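Local coordinates for hypothetical protein Atu0492 (Agrobacterium tumefaciens, PDB 2GMY), which is of unknown function but, as a putative AhpD-like protein of the carboxymuconolactone decarboxylase family, probably acts in antioxidant defence, at residues A[119-122]-A[123-127]; A[38-41]-A[42-46]; A[28-32]-A[33-37]. All blocks are in the same frame, centred on the assembly; numbering follows the deposited sequence.

Contact 1 of 3, residues A[119-122]-A[123-127]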
# COMPACT_ATOMS: atom_id res chain seq x y z
N GLU A 119 -22.66 20.24 12.01
CA GLU A 119 -21.36 20.68 11.48
C GLU A 119 -20.64 19.52 10.80
O GLU A 119 -20.04 19.68 9.73
CB GLU A 119 -20.51 21.23 12.62
CG GLU A 119 -20.98 22.60 13.08
CD GLU A 119 -20.33 23.08 14.38
OE1 GLU A 119 -19.81 22.27 15.18
OE2 GLU A 119 -20.37 24.32 14.61
N ILE A 120 -20.70 18.34 11.41
CA ILE A 120 -20.03 17.17 10.82
C ILE A 120 -20.61 16.82 9.45
O ILE A 120 -19.87 16.47 8.53
CB ILE A 120 -20.04 15.95 11.79
CG1 ILE A 120 -19.14 16.25 12.99
CG2 ILE A 120 -19.59 14.67 11.06
CD1 ILE A 120 -19.21 15.22 14.12
N VAL A 121 -21.93 16.92 9.30
CA VAL A 121 -22.54 16.67 8.00
C VAL A 121 -22.05 17.68 6.98
O VAL A 121 -21.67 17.31 5.86
CB VAL A 121 -24.09 16.63 8.08
CG1 VAL A 121 -24.69 16.38 6.69
CG2 VAL A 121 -24.53 15.55 9.04
N LYS A 122 -22.03 18.96 7.36
CA LYS A 122 -21.51 20.02 6.47
C LYS A 122 -20.05 19.74 6.08
O LYS A 122 -19.67 19.82 4.91
CB LYS A 122 -21.61 21.39 7.15
CG LYS A 122 -23.05 21.82 7.43
CD LYS A 122 -23.07 23.17 8.13
CE LYS A 122 -24.50 23.63 8.32
NZ LYS A 122 -24.50 24.91 9.07
N ILE A 123 -19.24 19.40 7.07
CA ILE A 123 -17.83 19.05 6.84
C ILE A 123 -17.69 17.89 5.85
O ILE A 123 -16.86 17.95 4.92
CB ILE A 123 -17.17 18.67 8.17
CG1 ILE A 123 -16.91 19.93 8.99
CG2 ILE A 123 -15.84 17.90 7.97
CD1 ILE A 123 -16.73 19.63 10.47
N THR A 124 -18.49 16.84 6.05
CA THR A 124 -18.34 15.62 5.27
C THR A 124 -18.82 15.83 3.82
O THR A 124 -18.20 15.32 2.88
CB THR A 124 -19.00 14.42 5.97
OG1 THR A 124 -18.49 14.32 7.32
CG2 THR A 124 -18.69 13.13 5.24
N VAL A 125 -19.87 16.61 3.63
CA VAL A 125 -20.27 17.00 2.28
C VAL A 125 -19.17 17.85 1.62
O VAL A 125 -18.86 17.67 0.44
CB VAL A 125 -21.62 17.77 2.31
CG1 VAL A 125 -21.95 18.37 0.95
CG2 VAL A 125 -22.75 16.82 2.77
N ALA A 126 -18.57 18.76 2.39
CA ALA A 126 -17.46 19.57 1.87
C ALA A 126 -16.28 18.67 1.43
O ALA A 126 -15.69 18.89 0.37
CB ALA A 126 -17.02 20.58 2.92
N ILE A 127 -15.97 17.65 2.22
CA ILE A 127 -14.91 16.70 1.84
C ILE A 127 -15.30 15.99 0.54
O ILE A 127 -14.47 15.81 -0.35
CB ILE A 127 -14.64 15.67 2.96
CG1 ILE A 127 -14.06 16.37 4.21
CG2 ILE A 127 -13.64 14.58 2.50
CD1 ILE A 127 -14.16 15.53 5.51
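Ile-120 and Thr-124 stand one helical turn apart with their side chains side by side and pointing the same way, and the Thr-124 hydroxyl turns back onto the backbone. Its OG1 donates to Ile-120 O at 2.8 Å, while Thr-124 N gives the same oxygen the usual i to i+4 bond at 2.9 Å. The two donors approach from opposite faces of the carbonyl plane, OG1 tilted by 34° and N by 25°, so two bonds grip this one buried acceptor. The hydroxyl can reach back because chi1 of -53° sets OG1 beside the threonine's own N and anti to its carbonyl carbon. OG1 is in turn hydrogen-bonded to Trp-91 NE1, which ties the helix to helix 83-96.

Ile-123 can be followed along its longer branch. Ile-123 CB lies 3.4 Å from Glu-119 O; Ile-123 CG1 comes closer to that oxygen, at 3.2 Å; and Ile-123 CD1, at the tip, is still only 3.4 Å from it. The branch therefore curls past one carbonyl, which also accepts the nearly straight bond from Ile-123 N at 2.8 Å. Val-125 does something similar with one methyl, its CG2 lying 3.3 Å from Val-121 O, whereas the two valine side chains meet more loosely, at 4.4 Å between Val-121 CG1 and Val-125 CG2.

These i to i+4 pairs lie near the start of helix 117-139, which is packed on several sides. Ile-123 and Ala-126 rest on Ile-38 of helix 32-45, Val-125 meets Leu-21 of helix 12-26, and Ile-120 and Thr-124 pack on Phe-140 of a second subunit.

Contact 2 of 3, residues A[38-41]-A[42-46]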
# COMPACT_ATOMS: atom_id res chain seq x y z
N ILE A 38 -10.24 22.02 4.67
CA ILE A 38 -10.77 20.83 4.01
C ILE A 38 -10.31 20.77 2.55
O ILE A 38 -9.84 19.73 2.07
CB ILE A 38 -12.32 20.80 4.09
CG1 ILE A 38 -12.78 20.51 5.51
CG2 ILE A 38 -12.88 19.81 3.07
CD1 ILE A 38 -14.24 20.92 5.76
N LYS A 39 -10.46 21.89 1.84
CA LYS A 39 -10.15 21.92 0.41
C LYS A 39 -8.66 21.74 0.15
O LYS A 39 -8.27 20.99 -0.75
CB LYS A 39 -10.64 23.21 -0.23
CG LYS A 39 -12.15 23.27 -0.37
CD LYS A 39 -12.56 24.64 -0.88
CE LYS A 39 -14.03 24.65 -1.22
NZ LYS A 39 -14.30 25.79 -2.14
N LEU A 40 -7.83 22.43 0.94
CA LEU A 40 -6.39 22.37 0.72
C LEU A 40 -5.86 20.99 1.06
O LEU A 40 -5.13 20.38 0.27
CB LEU A 40 -5.67 23.47 1.52
CG LEU A 40 -4.14 23.50 1.39
CD1 LEU A 40 -3.68 23.61 -0.07
CD2 LEU A 40 -3.61 24.65 2.21
N ARG A 41 -6.24 20.48 2.22
CA ARG A 41 -5.71 19.17 2.64
C ARG A 41 -6.11 18.03 1.70
O ARG A 41 -5.25 17.24 1.28
CB ARG A 41 -6.10 18.84 4.09
CG ARG A 41 -5.58 17.48 4.57
CD ARG A 41 -4.06 17.36 4.53
NE ARG A 41 -3.71 15.97 4.83
CZ ARG A 41 -2.50 15.44 4.65
NH1 ARG A 41 -1.50 16.19 4.18
NH2 ARG A 41 -2.30 14.16 4.95
N ALA A 42 -7.40 17.96 1.34
CA ALA A 42 -7.86 16.90 0.44
C ALA A 42 -7.16 17.00 -0.91
O ALA A 42 -6.77 15.98 -1.50
CB ALA A 42 -9.38 16.93 0.28
N SER A 43 -6.98 18.23 -1.39
CA SER A 43 -6.30 18.44 -2.67
C SER A 43 -4.85 17.96 -2.65
O SER A 43 -4.37 17.37 -3.63
CB SER A 43 -6.38 19.91 -3.08
OG SER A 43 -7.73 20.29 -3.27
N ILE A 44 -4.15 18.19 -1.54
CA ILE A 44 -2.79 17.69 -1.39
C ILE A 44 -2.80 16.15 -1.44
O ILE A 44 -2.02 15.53 -2.19
CB ILE A 44 -2.14 18.20 -0.11
CG1 ILE A 44 -1.89 19.71 -0.21
CG2 ILE A 44 -0.82 17.48 0.16
CD1 ILE A 44 -1.61 20.39 1.14
N ILE A 45 -3.69 15.53 -0.67
CA ILE A 45 -3.74 14.06 -0.64
C ILE A 45 -3.96 13.51 -2.03
O ILE A 45 -3.31 12.52 -2.46
CB ILE A 45 -4.86 13.57 0.29
CG1 ILE A 45 -4.53 13.94 1.73
CG2 ILE A 45 -5.06 12.07 0.14
CD1 ILE A 45 -5.68 13.70 2.70
N ASN A 46 -4.88 14.14 -2.75
CA ASN A 46 -5.28 13.66 -4.07
C ASN A 46 -4.33 14.04 -5.20
O ASN A 46 -4.58 13.67 -6.34
CB ASN A 46 -6.70 14.10 -4.40
CG ASN A 46 -7.73 13.33 -3.61
OD1 ASN A 46 -7.51 12.16 -3.26
ND2 ASN A 46 -8.84 13.98 -3.32
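Ser-43 folds back over Lys-39 O in the compact half of this contact. The serine N donates to that oxygen at 3.1 Å, its donor tilted 34° from the carbonyl plane. Ser-43 OG lies 2.7 Å from Lys-39 O, where chi1 of -62° places it beside the serine's own N. Asn-134 OD1 also lies within reach of this one proton, so which of the two oxygens receives it is not settled. Ala-42 is also buried, with CB 3.4 Å from Ile-38 O. Both residues look into the protein: Ala-42 touches Ile-130, and Ser-43 packs against Cys-51 and His-55 of helix 49-61. Cys-51 ends a Cys-Ala-Phe-Cys sequence, consistent with the CXXC motif of AhpD-like proteins, so Ser-43 lies against that probable redox site.

The partly exposed half, Arg-41, Ile-44 and Ile-45, is built from longer, less closely fitted side chains. Arg-41 bends at chi2 (60°) and crosses Ile-45 at about a right angle; Ile-45 CG1 sits over one guanidinium face, 3.6 Å above the plane and offset toward its rim. Ile-45 CD1 lies 3.7 Å from Arg-41 NE. Arg-41 NE forms a salt bridge with Asp-93 OD1 of helix 83-96. The buried partner of Ile-44 is Leu-40, their CD1 methyls 4.0 Å apart, and Ile-44 also packs on Ser-73 of a third subunit.

Contact 3 of 3, residues A[28-32]-A[33-37]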
# COMPACT_ATOMS: atom_id res chain seq x y z
N SER A 28 -22.79 27.29 3.50
CA SER A 28 -23.33 26.33 4.46
C SER A 28 -23.34 26.81 5.91
O SER A 28 -24.09 26.29 6.73
CB SER A 28 -22.54 25.01 4.39
OG SER A 28 -21.23 25.22 4.86
N GLY A 29 -22.50 27.80 6.22
CA GLY A 29 -22.35 28.28 7.59
C GLY A 29 -21.06 27.82 8.26
O GLY A 29 -20.68 28.33 9.31
N LEU A 30 -20.38 26.85 7.65
CA LEU A 30 -19.08 26.43 8.17
C LEU A 30 -18.11 27.59 8.11
O LEU A 30 -18.07 28.32 7.11
CB LEU A 30 -18.50 25.28 7.34
CG LEU A 30 -18.82 23.83 7.68
CD1 LEU A 30 -17.88 22.95 6.87
CD2 LEU A 30 -18.68 23.54 9.16
N GLU A 31 -17.33 27.75 9.16
CA GLU A 31 -16.28 28.76 9.22
C GLU A 31 -15.38 28.64 7.99
O GLU A 31 -14.99 27.54 7.59
CB GLU A 31 -15.46 28.56 10.48
CG GLU A 31 -14.90 29.83 11.07
CD GLU A 31 -14.23 29.61 12.40
OE1 GLU A 31 -14.87 29.08 13.34
OE2 GLU A 31 -13.05 29.99 12.52
N HIS A 32 -15.04 29.78 7.38
CA HIS A 32 -14.27 29.76 6.15
C HIS A 32 -12.89 29.11 6.31
O HIS A 32 -12.40 28.44 5.40
CB HIS A 32 -14.17 31.16 5.52
CG HIS A 32 -15.49 31.68 5.05
ND1 HIS A 32 -16.26 31.02 4.12
CD2 HIS A 32 -16.19 32.79 5.39
CE1 HIS A 32 -17.38 31.70 3.90
NE2 HIS A 32 -17.35 32.78 4.66
N ARG A 33 -12.29 29.28 7.49
CA ARG A 33 -11.01 28.64 7.80
C ARG A 33 -11.10 27.12 7.66
O ARG A 33 -10.17 26.48 7.14
CB ARG A 33 -10.57 29.00 9.22
CG ARG A 33 -9.24 28.36 9.56
CD ARG A 33 -8.78 28.63 10.98
NE ARG A 33 -9.71 28.16 12.00
CZ ARG A 33 -10.52 28.95 12.69
NH1 ARG A 33 -10.53 30.26 12.46
NH2 ARG A 33 -11.33 28.44 13.62
N PHE A 34 -12.21 26.55 8.10
CA PHE A 34 -12.41 25.09 8.02
C PHE A 34 -12.65 24.65 6.58
O PHE A 34 -12.19 23.57 6.16
CB PHE A 34 -13.55 24.64 8.94
CG PHE A 34 -13.32 24.94 10.40
CD1 PHE A 34 -12.05 24.83 10.97
CD2 PHE A 34 -14.39 25.30 11.22
CE1 PHE A 34 -11.84 25.10 12.34
CE2 PHE A 34 -14.19 25.57 12.58
CZ PHE A 34 -12.91 25.47 13.13
N ILE A 35 -13.38 25.47 5.82
CA ILE A 35 -13.59 25.18 4.40
C ILE A 35 -12.25 25.19 3.66
O ILE A 35 -11.95 24.27 2.89
CB ILE A 35 -14.62 26.14 3.77
CG1 ILE A 35 -15.98 25.96 4.45
CG2 ILE A 35 -14.73 25.89 2.26
CD1 ILE A 35 -17.06 26.95 3.95
N HIS A 36 -11.43 26.22 3.92
CA HIS A 36 -10.09 26.28 3.32
C HIS A 36 -9.25 25.06 3.67
O HIS A 36 -8.59 24.47 2.80
CB HIS A 36 -9.35 27.52 3.81
CG HIS A 36 -9.94 28.80 3.34
ND1 HIS A 36 -10.40 28.97 2.05
CD2 HIS A 36 -10.14 29.98 3.97
CE1 HIS A 36 -10.85 30.21 1.91
NE2 HIS A 36 -10.71 30.84 3.06
N LEU A 37 -9.26 24.69 4.94
CA LEU A 37 -8.50 23.54 5.43
C LEU A 37 -8.93 22.25 4.74
O LEU A 37 -8.09 21.45 4.31
CB LEU A 37 -8.72 23.44 6.94
CG LEU A 37 -7.99 22.31 7.67
CD1 LEU A 37 -7.79 22.71 9.11
CD2 LEU A 37 -8.74 20.96 7.54
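Leu-30 and Ile-35 flank Glu-31, the N-cap of helix 32-45, in the positions of a hydrophobic staple: the residue before the cap touches the fourth residue after it. The evidence is apolar contact between Leu-30 CB and Ile-35 CG1 at 3.9 Å, with Ile-35 CD1 continuing past to 3.6 Å from Leu-30 O. Ile-35 reaches back because its chi1 of -63° keeps CG1 beside its own N and anti to its carbonyl carbon. His-32 runs alongside Ile-35, its ND1 4.2 Å from the isoleucine CD1.

Aromatic contact comes from Phe-34, whose CD2 lies 3.5 Å from Glu-31 CB. Beyond the contact the ring stacks edge-to-face with Phe-115, so the helix start is joined to the loop that leads into helix 117-139.

Among the backbone bonds, Glu-31 O receives Ile-35 N at 3.2 Å and only a weak bond from Phe-34 N, bent to 126°. His-36 N continues the series by bonding to His-32 O.

Electrostatic pairing is less certain. The Glu-31 carboxylate is placed against the Arg-33 guanidinium, but the modelled approach is too close to be trusted, so the salt bridge remains doubtful.

The imidazole of His-36 meets polar atoms in two ways. His-36 NE2 is hydrogen-bonded to Asp-62 OD2, while His-32 O lies over one face of the imidazole, 3.1 Å from His-36 CD2.

From the N terminus, the chain leaves helix 12-26 and reaches contact 3, where the short connection 28-32 turns into helix 32-45. Contact 2 follows without a gap on the last turns of that helix, and contact 1 comes much later, near the start of helix 117-139. The three are in series: none nests in or crosses another, and each spans only neighbouring turns. In space, contact 1 returns to both earlier ones. Lys-122 NZ reaches Ser-28 O at 2.8 Å, fastening helix 117-139 to the connection, and Ile-127 CG1 meets Ile-38 CG2 at 3.8 Å, joining it to helix 32-45. Contacts 1 and 2 also both touch the second subunit.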